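Local coordinates for De novo designed switch protein caging a hemagglutinin binder (sCageHA267_1S) (Synthetic construct, PDB 7CBC), which cages a hemagglutinin binder within a de novo designed six-helix switch, probably to release it in response to a target as a biosensor, at residues A[3-7]-A[88-93]; A[41-46]-A[248-252]. All blocks are in the same frame, centred on the assembly; numbering follows the deposited sequence.

In the fold
Helix 3-46 runs the length of the six-helix bundle and takes part in both contacts, one near each end, with centres 56 Å apart. Interaction 1 joins its start to the last turns of helix 50-93, the next in the chain; interaction 2 joins its last turns to the start of helix 245-268, some two hundred residues on. Both are antiparallel, with axes 10.0 Å apart, and both are partly buried. In 3-7 with 88-93 a bent lysine sits in a hole lined by two alanines, an isoleucine and a glutamate. In 41-46 with 248-252 Ile252 meets Val41 and the partly exposed Val45, while a tyrosine ring crosses the aliphatic part of an arginine, both partly exposed.

Interaction 1 of 2, residues A[3-7]-A[88-93]; sequences ELARK and EAREAI
Lys7 is the knob in a knobs-into-holes contact, its side chain set among Glu88, Ala89, Ala92 and Ile93 of an antiparallel partner. CG stands anti to the backbone N (chi1 163°), which sends the chain across to the other helix, and bends at chi2 and chi3 fold it back over Ala89. CD presses on Ala89, 3.2 Å from its CA, closer than carbons normally pack, so the exact fit there is doubtful; the methyl CB of Ala89 is 3.5 Å from the same CD. Beside it, CG of Lys7 lies 4.1 Å from CB of Ala92 and 3.9 Å from CD1 of Ile93.

The two helices are consecutive arms of a helical hairpin, and this is its open end: helix 3-46 has just begun and helix 50-93 is finishing, the axes of segments 3-7 and 88-93 at 164°. After Ile93 the chain leads on to helix 99-142, whose Ala101 touches Leu4 and whose Leu105 touches Ala89.

Leu4 meets Ile93 obliquely, one turn before the knob. CD1 of Ile93 reaches to within 3.4 Å of CG of Leu4, and its chi2 of 3° leaves that methyl nearly eclipsed with CA; together these make the exact position of the methyl doubtful. The same methyl lies against both Leu4 and Lys7.

At the polar end of the lysine, NZ of Lys7 comes no nearer than 4.6 Å to OE1 of Glu88, too far for a salt bridge. Each has its partner on its own helix: Lys7 pairs with Glu10, Glu88 with Lys84.

Interaction 2 of 2, residues A[41-46]-A[248-252]; sequences VYLAVE and ARKAI
Ile252 pushes CD1 in against Tyr42, 3.5 Å from CA and 3.7 Å from ring CD1 of that residue. Its CG2 meets the ring at the edge, in plane, while CD1 also touches CG1 of Val41 at 4.0 Å and CG2 of Val45. One turn further along helix 3-46, CG1 of Val45 and CB of Ala248 face each other at 4.3 Å. With chi1 at -170°, the Tyr42 ring is turned away from its own backbone N and reaches across: CE1 lies 3.5 Å from CB of Arg249, and OH rides beside CG and CD. The arginine chain crosses the ring at about a right angle, its guanidinium turned 76° from the ring plane. An alanine at Tyr42 removes the ring from beside the aliphatic stem of Arg249 and would probably open a gap next to Ile252. Further out, OE2 of Glu46 stays 4.5 Å from NH1 of Arg249, short of a salt bridge; NE pairs weakly, at long range, with Asp246. In this antiparallel packing (segments at 178°) helix 245-268, sixth of the bundle, lies along the end of helix 3-46, with Leu235 of helix 195-239 on both Val41 and Ile252 and Val137 of helix 99-142 on Val41.

Interaction 1 of 2, residues A[3-7]-A[88-93]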
ATOM      1  N   GLU A   3      -9.698 -29.017  -9.790  1.00 48.98           N
ATOM      2  CA  GLU A   3      -8.940 -28.105 -10.641  1.00 51.25           C
ATOM      3  C   GLU A   3      -9.485 -26.680 -10.573  1.00 45.16           C
ATOM      4  O   GLU A   3      -8.718 -25.719 -10.718  1.00 43.76           O
ATOM      5  CB  GLU A   3      -8.919 -28.600 -12.085  1.00 51.83           C
ATOM      6  CG  GLU A   3      -7.746 -28.020 -12.871  1.00 53.85           C
ATOM      7  CD  GLU A   3      -6.427 -28.151 -12.120  1.00 54.31           C
ATOM      8  OE1 GLU A   3      -6.125 -29.262 -11.624  1.00 51.60           O
ATOM      9  OE2 GLU A   3      -5.701 -27.138 -12.017  1.00 51.43           O
ATOM     10  N   LEU A   4     -10.792 -26.518 -10.347  1.00 41.20           N
ATOM     11  CA  LEU A   4     -11.361 -25.179 -10.262  1.00 38.46           C
ATOM     12  C   LEU A   4     -11.004 -24.511  -8.940  1.00 39.78           C
ATOM     13  O   LEU A   4     -10.810 -23.293  -8.886  1.00 34.88           O
ATOM     14  CB  LEU A   4     -12.869 -25.235 -10.445  1.00 36.66           C
ATOM     15  CG  LEU A   4     -13.382 -24.858 -11.836  1.00 41.53           C
ATOM     16  CD1 LEU A   4     -12.577 -25.536 -12.932  1.00 43.45           C
ATOM     17  CD2 LEU A   4     -14.855 -25.166 -11.976  1.00 38.71           C
ATOM     18  N   ALA A   5     -10.913 -25.289  -7.863  1.00 40.16           N
ATOM     19  CA  ALA A   5     -10.459 -24.722  -6.601  1.00 40.13           C
ATOM     20  C   ALA A   5      -9.003 -24.288  -6.690  1.00 39.60           C
ATOM     21  O   ALA A   5      -8.626 -23.248  -6.137  1.00 30.84           O
ATOM     22  CB  ALA A   5     -10.653 -25.727  -5.470  1.00 35.16           C
ATOM     23  N   ARG A   6      -8.166 -25.077  -7.371  1.00 37.72           N
ATOM     24  CA  ARG A   6      -6.762 -24.706  -7.505  1.00 39.35           C
ATOM     25  C   ARG A   6      -6.604 -23.457  -8.344  1.00 37.71           C
ATOM     26  O   ARG A   6      -5.666 -22.680  -8.143  1.00 34.28           O
ATOM     27  CB  ARG A   6      -5.964 -25.839  -8.138  1.00 38.92           C
ATOM     28  CG  ARG A   6      -5.879 -27.059  -7.289  1.00 48.39           C
ATOM     29  CD  ARG A   6      -4.998 -28.117  -7.936  1.00 52.26           C
ATOM     30  NE  ARG A   6      -3.806 -28.286  -7.127  1.00 53.67           N
ATOM     31  CZ  ARG A   6      -3.721 -29.155  -6.123  1.00 50.43           C
ATOM     32  NH1 ARG A   6      -4.761 -29.929  -5.819  1.00 50.89           N
ATOM     33  NH2 ARG A   6      -2.606 -29.247  -5.412  1.00 49.46           N
ATOM     34  N   LYS A   7      -7.499 -23.262  -9.300  1.00 34.97           N
ATOM     35  CA  LYS A   7      -7.423 -22.090 -10.150  1.00 35.10           C
ATOM     36  C   LYS A   7      -7.805 -20.841  -9.368  1.00 33.05           C
ATOM     37  O   LYS A   7      -7.145 -19.806  -9.491  1.00 35.01           O
ATOM     38  CB  LYS A   7      -8.288 -22.345 -11.393  1.00 37.23           C
ATOM     39  CG  LYS A   7      -8.721 -21.189 -12.289  1.00 42.83           C
ATOM     40  CD  LYS A   7      -7.845 -19.935 -12.279  1.00 51.22           C
ATOM     41  CE  LYS A   7      -6.382 -20.078 -12.645  1.00 53.42           C
ATOM     42  NZ  LYS A   7      -5.711 -18.788 -12.326  1.00 39.07           N
ATOM     43  N   GLU A  88      -7.491 -15.162 -17.091  1.00 43.62           N
ATOM     44  CA  GLU A  88      -7.071 -16.556 -17.121  1.00 48.09           C
ATOM     45  C   GLU A  88      -7.915 -17.385 -16.167  1.00 46.92           C
ATOM     46  O   GLU A  88      -8.333 -18.501 -16.493  1.00 51.14           O
ATOM     47  CB  GLU A  88      -5.590 -16.667 -16.768  1.00 49.97           C
ATOM     48  CG  GLU A  88      -5.150 -18.069 -16.380  1.00 52.15           C
ATOM     49  CD  GLU A  88      -3.640 -18.198 -16.250  1.00 57.83           C
ATOM     50  OE1 GLU A  88      -3.163 -19.341 -16.092  1.00 58.06           O
ATOM     51  OE2 GLU A  88      -2.950 -17.152 -16.309  1.00 61.31           O
ATOM     52  N   ALA A  89      -8.188 -16.844 -14.981  1.00 46.22           N
ATOM     53  CA  ALA A  89      -9.059 -17.527 -14.033  1.00 44.28           C
ATOM     54  C   ALA A  89     -10.455 -17.715 -14.605  1.00 45.29           C
ATOM     55  O   ALA A  89     -11.022 -18.812 -14.551  1.00 46.37           O
ATOM     56  CB  ALA A  89      -9.113 -16.747 -12.719  1.00 43.82           C
ATOM     57  N   ARG A  90     -11.023 -16.647 -15.164  1.00 44.32           N
ATOM     58  CA  ARG A  90     -12.378 -16.701 -15.690  1.00 47.11           C
ATOM     59  C   ARG A  90     -12.472 -17.629 -16.897  1.00 53.65           C
ATOM     60  O   ARG A  90     -13.509 -18.270 -17.106  1.00 51.46           O
ATOM     61  CB  ARG A  90     -12.836 -15.281 -16.036  1.00 49.10           C
ATOM     62  CG  ARG A  90     -14.292 -15.149 -16.433  1.00 53.47           C
ATOM     63  CD  ARG A  90     -14.876 -13.785 -16.066  1.00 53.86           C
ATOM     64  NE  ARG A  90     -13.890 -12.711 -16.166  1.00 57.89           N
ATOM     65  CZ  ARG A  90     -13.441 -12.000 -15.132  1.00 51.83           C
ATOM     66  NH1 ARG A  90     -13.893 -12.232 -13.905  1.00 53.40           N
ATOM     67  NH2 ARG A  90     -12.540 -11.051 -15.327  1.00 53.97           N
ATOM     68  N   GLU A  91     -11.391 -17.736 -17.680  1.00 55.13           N
ATOM     69  CA  GLU A  91     -11.386 -18.623 -18.840  1.00 52.79           C
ATOM     70  C   GLU A  91     -11.633 -20.070 -18.431  1.00 57.52           C
ATOM     71  O   GLU A  91     -12.267 -20.836 -19.169  1.00 56.00           O
ATOM     72  CB  GLU A  91     -10.056 -18.502 -19.589  1.00 52.78           C
ATOM     73  CG  GLU A  91     -10.008 -19.233 -20.939  1.00 63.05           C
ATOM     74  CD  GLU A  91      -9.505 -20.685 -20.860  1.00 68.69           C
ATOM     75  OE1 GLU A  91      -9.453 -21.275 -19.755  1.00 65.24           O
ATOM     76  OE2 GLU A  91      -9.158 -21.242 -21.926  1.00 72.96           O
ATOM     77  N   ALA A  92     -11.109 -20.476 -17.276  1.00 56.62           N
ATOM     78  CA  ALA A  92     -11.388 -21.821 -16.792  1.00 53.89           C
ATOM     79  C   ALA A  92     -12.728 -21.896 -16.068  1.00 54.61           C
ATOM     80  O   ALA A  92     -13.426 -22.911 -16.178  1.00 48.34           O
ATOM     81  CB  ALA A  92     -10.259 -22.299 -15.877  1.00 54.96           C
ATOM     82  N   ILE A  93     -13.120 -20.830 -15.360  1.00 51.25           N
ATOM     83  CA  ILE A  93     -14.317 -20.881 -14.517  1.00 49.39           C
ATOM     84  C   ILE A  93     -15.579 -20.655 -15.345  1.00 55.92           C
ATOM     85  O   ILE A  93     -16.542 -21.430 -15.258  1.00 57.61           O
ATOM     86  CB  ILE A  93     -14.218 -19.860 -13.364  1.00 45.22           C
ATOM     87  CG1 ILE A  93     -13.268 -20.319 -12.253  1.00 42.71           C
ATOM     88  CG2 ILE A  93     -15.594 -19.550 -12.781  1.00 40.76           C
ATOM     89  CD1 ILE A  93     -12.569 -21.622 -12.504  1.00 41.49           C
TER

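Interaction 2 of 2, residues A[41-46]-A[248-252]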
ATOM      1  N   VAL A  41      13.138  21.813   2.177  1.00 41.82           N
ATOM      2  CA  VAL A  41      13.240  22.521   3.447  1.00 42.49           C
ATOM      3  C   VAL A  41      14.667  22.998   3.670  1.00 46.80           C
ATOM      4  O   VAL A  41      14.900  24.136   4.099  1.00 50.28           O
ATOM      5  CB  VAL A  41      12.766  21.625   4.601  1.00 42.14           C
ATOM      6  CG1 VAL A  41      13.082  22.284   5.925  1.00 45.21           C
ATOM      7  CG2 VAL A  41      11.292  21.372   4.476  1.00 39.26           C
ATOM      8  N   TYR A  42      15.645  22.139   3.363  1.00 45.93           N
ATOM      9  CA  TYR A  42      17.038  22.475   3.625  1.00 50.75           C
ATOM     10  C   TYR A  42      17.475  23.684   2.809  1.00 52.92           C
ATOM     11  O   TYR A  42      18.232  24.533   3.296  1.00 51.42           O
ATOM     12  CB  TYR A  42      17.932  21.266   3.339  1.00 46.82           C
ATOM     13  CG  TYR A  42      19.366  21.440   3.802  1.00 55.08           C
ATOM     14  CD1 TYR A  42      19.815  20.858   4.983  1.00 60.29           C
ATOM     15  CD2 TYR A  42      20.270  22.187   3.060  1.00 54.61           C
ATOM     16  CE1 TYR A  42      21.130  21.021   5.414  1.00 59.55           C
ATOM     17  CE2 TYR A  42      21.571  22.361   3.486  1.00 61.05           C
ATOM     18  CZ  TYR A  42      22.006  21.770   4.653  1.00 65.02           C
ATOM     19  OH  TYR A  42      23.315  21.947   5.057  1.00 67.31           O
ATOM     20  N   LEU A  43      17.000  23.787   1.567  1.00 53.02           N
ATOM     21  CA  LEU A  43      17.379  24.915   0.732  1.00 50.97           C
ATOM     22  C   LEU A  43      16.645  26.187   1.124  1.00 53.67           C
ATOM     23  O   LEU A  43      17.193  27.284   0.971  1.00 57.21           O
ATOM     24  CB  LEU A  43      17.127  24.588  -0.738  1.00 53.25           C
ATOM     25  CG  LEU A  43      18.415  24.600  -1.572  1.00 62.33           C
ATOM     26  CD1 LEU A  43      18.089  24.481  -3.047  1.00 61.24           C
ATOM     27  CD2 LEU A  43      19.262  25.857  -1.294  1.00 61.85           C
ATOM     28  N   ALA A  44      15.418  26.062   1.631  1.00 50.45           N
ATOM     29  CA  ALA A  44      14.675  27.223   2.103  1.00 51.38           C
ATOM     30  C   ALA A  44      15.327  27.880   3.311  1.00 52.25           C
ATOM     31  O   ALA A  44      15.051  29.050   3.583  1.00 50.47           O
ATOM     32  CB  ALA A  44      13.241  26.821   2.448  1.00 45.99           C
ATOM     33  N   VAL A  45      16.158  27.143   4.052  1.00 54.16           N
ATOM     34  CA  VAL A  45      16.931  27.736   5.140  1.00 54.34           C
ATOM     35  C   VAL A  45      17.999  28.670   4.583  1.00 57.79           C
ATOM     36  O   VAL A  45      18.266  29.740   5.144  1.00 60.10           O
ATOM     37  CB  VAL A  45      17.540  26.622   6.014  1.00 52.26           C
ATOM     38  CG1 VAL A  45      18.553  27.182   6.984  1.00 58.88           C
ATOM     39  CG2 VAL A  45      16.449  25.868   6.762  1.00 55.01           C
ATOM     40  N   GLU A  46      18.597  28.298   3.448  1.00 60.98           N
ATOM     41  CA  GLU A  46      19.688  29.063   2.849  1.00 66.44           C
ATOM     42  C   GLU A  46      19.183  30.229   1.995  1.00 65.14           C
ATOM     43  O   GLU A  46      19.469  31.398   2.281  1.00 68.05           O
ATOM     44  CB  GLU A  46      20.548  28.128   1.999  1.00 66.68           C
ATOM     45  CG  GLU A  46      21.823  27.674   2.669  1.00 71.00           C
ATOM     46  CD  GLU A  46      22.876  27.303   1.654  1.00 75.10           C
ATOM     47  OE1 GLU A  46      23.775  28.141   1.400  1.00 68.19           O
ATOM     48  OE2 GLU A  46      22.785  26.186   1.092  1.00 73.09           O
ATOM     49  N   ALA A 248      19.517  24.556  12.458  1.00 65.51           N
ATOM     50  CA  ALA A 248      18.403  24.167  11.601  1.00 60.90           C
ATOM     51  C   ALA A 248      18.810  23.048  10.649  1.00 62.18           C
ATOM     52  O   ALA A 248      18.027  22.128  10.391  1.00 59.98           O
ATOM     53  CB  ALA A 248      17.883  25.371  10.817  1.00 56.18           C
ATOM     54  N   ARG A 249      20.041  23.099  10.128  1.00 64.64           N
ATOM     55  CA  ARG A 249      20.493  22.068   9.198  1.00 59.69           C
ATOM     56  C   ARG A 249      20.611  20.707   9.875  1.00 59.67           C
ATOM     57  O   ARG A 249      20.422  19.677   9.220  1.00 53.23           O
ATOM     58  CB  ARG A 249      21.830  22.464   8.574  1.00 60.84           C
ATOM     59  CG  ARG A 249      21.818  23.806   7.857  1.00 66.71           C
ATOM     60  CD  ARG A 249      23.214  24.439   7.865  1.00 69.28           C
ATOM     61  NE  ARG A 249      23.175  25.900   7.850  1.00 68.03           N
ATOM     62  CZ  ARG A 249      23.181  26.637   6.745  1.00 70.14           C
ATOM     63  NH1 ARG A 249      23.217  26.045   5.556  1.00 71.18           N
ATOM     64  NH2 ARG A 249      23.150  27.964   6.826  1.00 65.33           N
ATOM     65  N   LYS A 250      20.913  20.674  11.174  1.00 60.20           N
ATOM     66  CA  LYS A 250      21.026  19.401  11.870  1.00 58.50           C
ATOM     67  C   LYS A 250      19.686  18.865  12.370  1.00 53.96           C
ATOM     68  O   LYS A 250      19.558  17.650  12.564  1.00 53.80           O
ATOM     69  CB  LYS A 250      22.014  19.516  13.035  1.00 58.09           C
ATOM     70  CG  LYS A 250      23.219  18.591  12.889  1.00 54.51           C
ATOM     71  CD  LYS A 250      24.092  18.574  14.135  1.00 58.85           C
ATOM     72  CE  LYS A 250      25.159  17.486  14.042  1.00 58.22           C
ATOM     73  NZ  LYS A 250      26.001  17.609  12.811  1.00 65.38           N
ATOM     74  N   ALA A 251      18.690  19.731  12.589  1.00 53.30           N
ATOM     75  CA  ALA A 251      17.330  19.238  12.791  1.00 52.55           C
ATOM     76  C   ALA A 251      16.798  18.568  11.531  1.00 53.50           C
ATOM     77  O   ALA A 251      15.955  17.666  11.609  1.00 51.66           O
ATOM     78  CB  ALA A 251      16.405  20.380  13.214  1.00 50.89           C
ATOM     79  N   ILE A 252      17.276  19.003  10.365  1.00 51.46           N
ATOM     80  CA  ILE A 252      16.947  18.330   9.117  1.00 45.44           C
ATOM     81  C   ILE A 252      17.678  16.998   9.027  1.00 51.52           C
ATOM     82  O   ILE A 252      17.091  15.972   8.659  1.00 49.32           O
ATOM     83  CB  ILE A 252      17.284  19.236   7.923  1.00 52.03           C
ATOM     84  CG1 ILE A 252      16.367  20.459   7.908  1.00 49.16           C
ATOM     85  CG2 ILE A 252      17.213  18.458   6.626  1.00 48.94           C
ATOM     86  CD1 ILE A 252      16.876  21.577   7.040  1.00 52.84           C
TER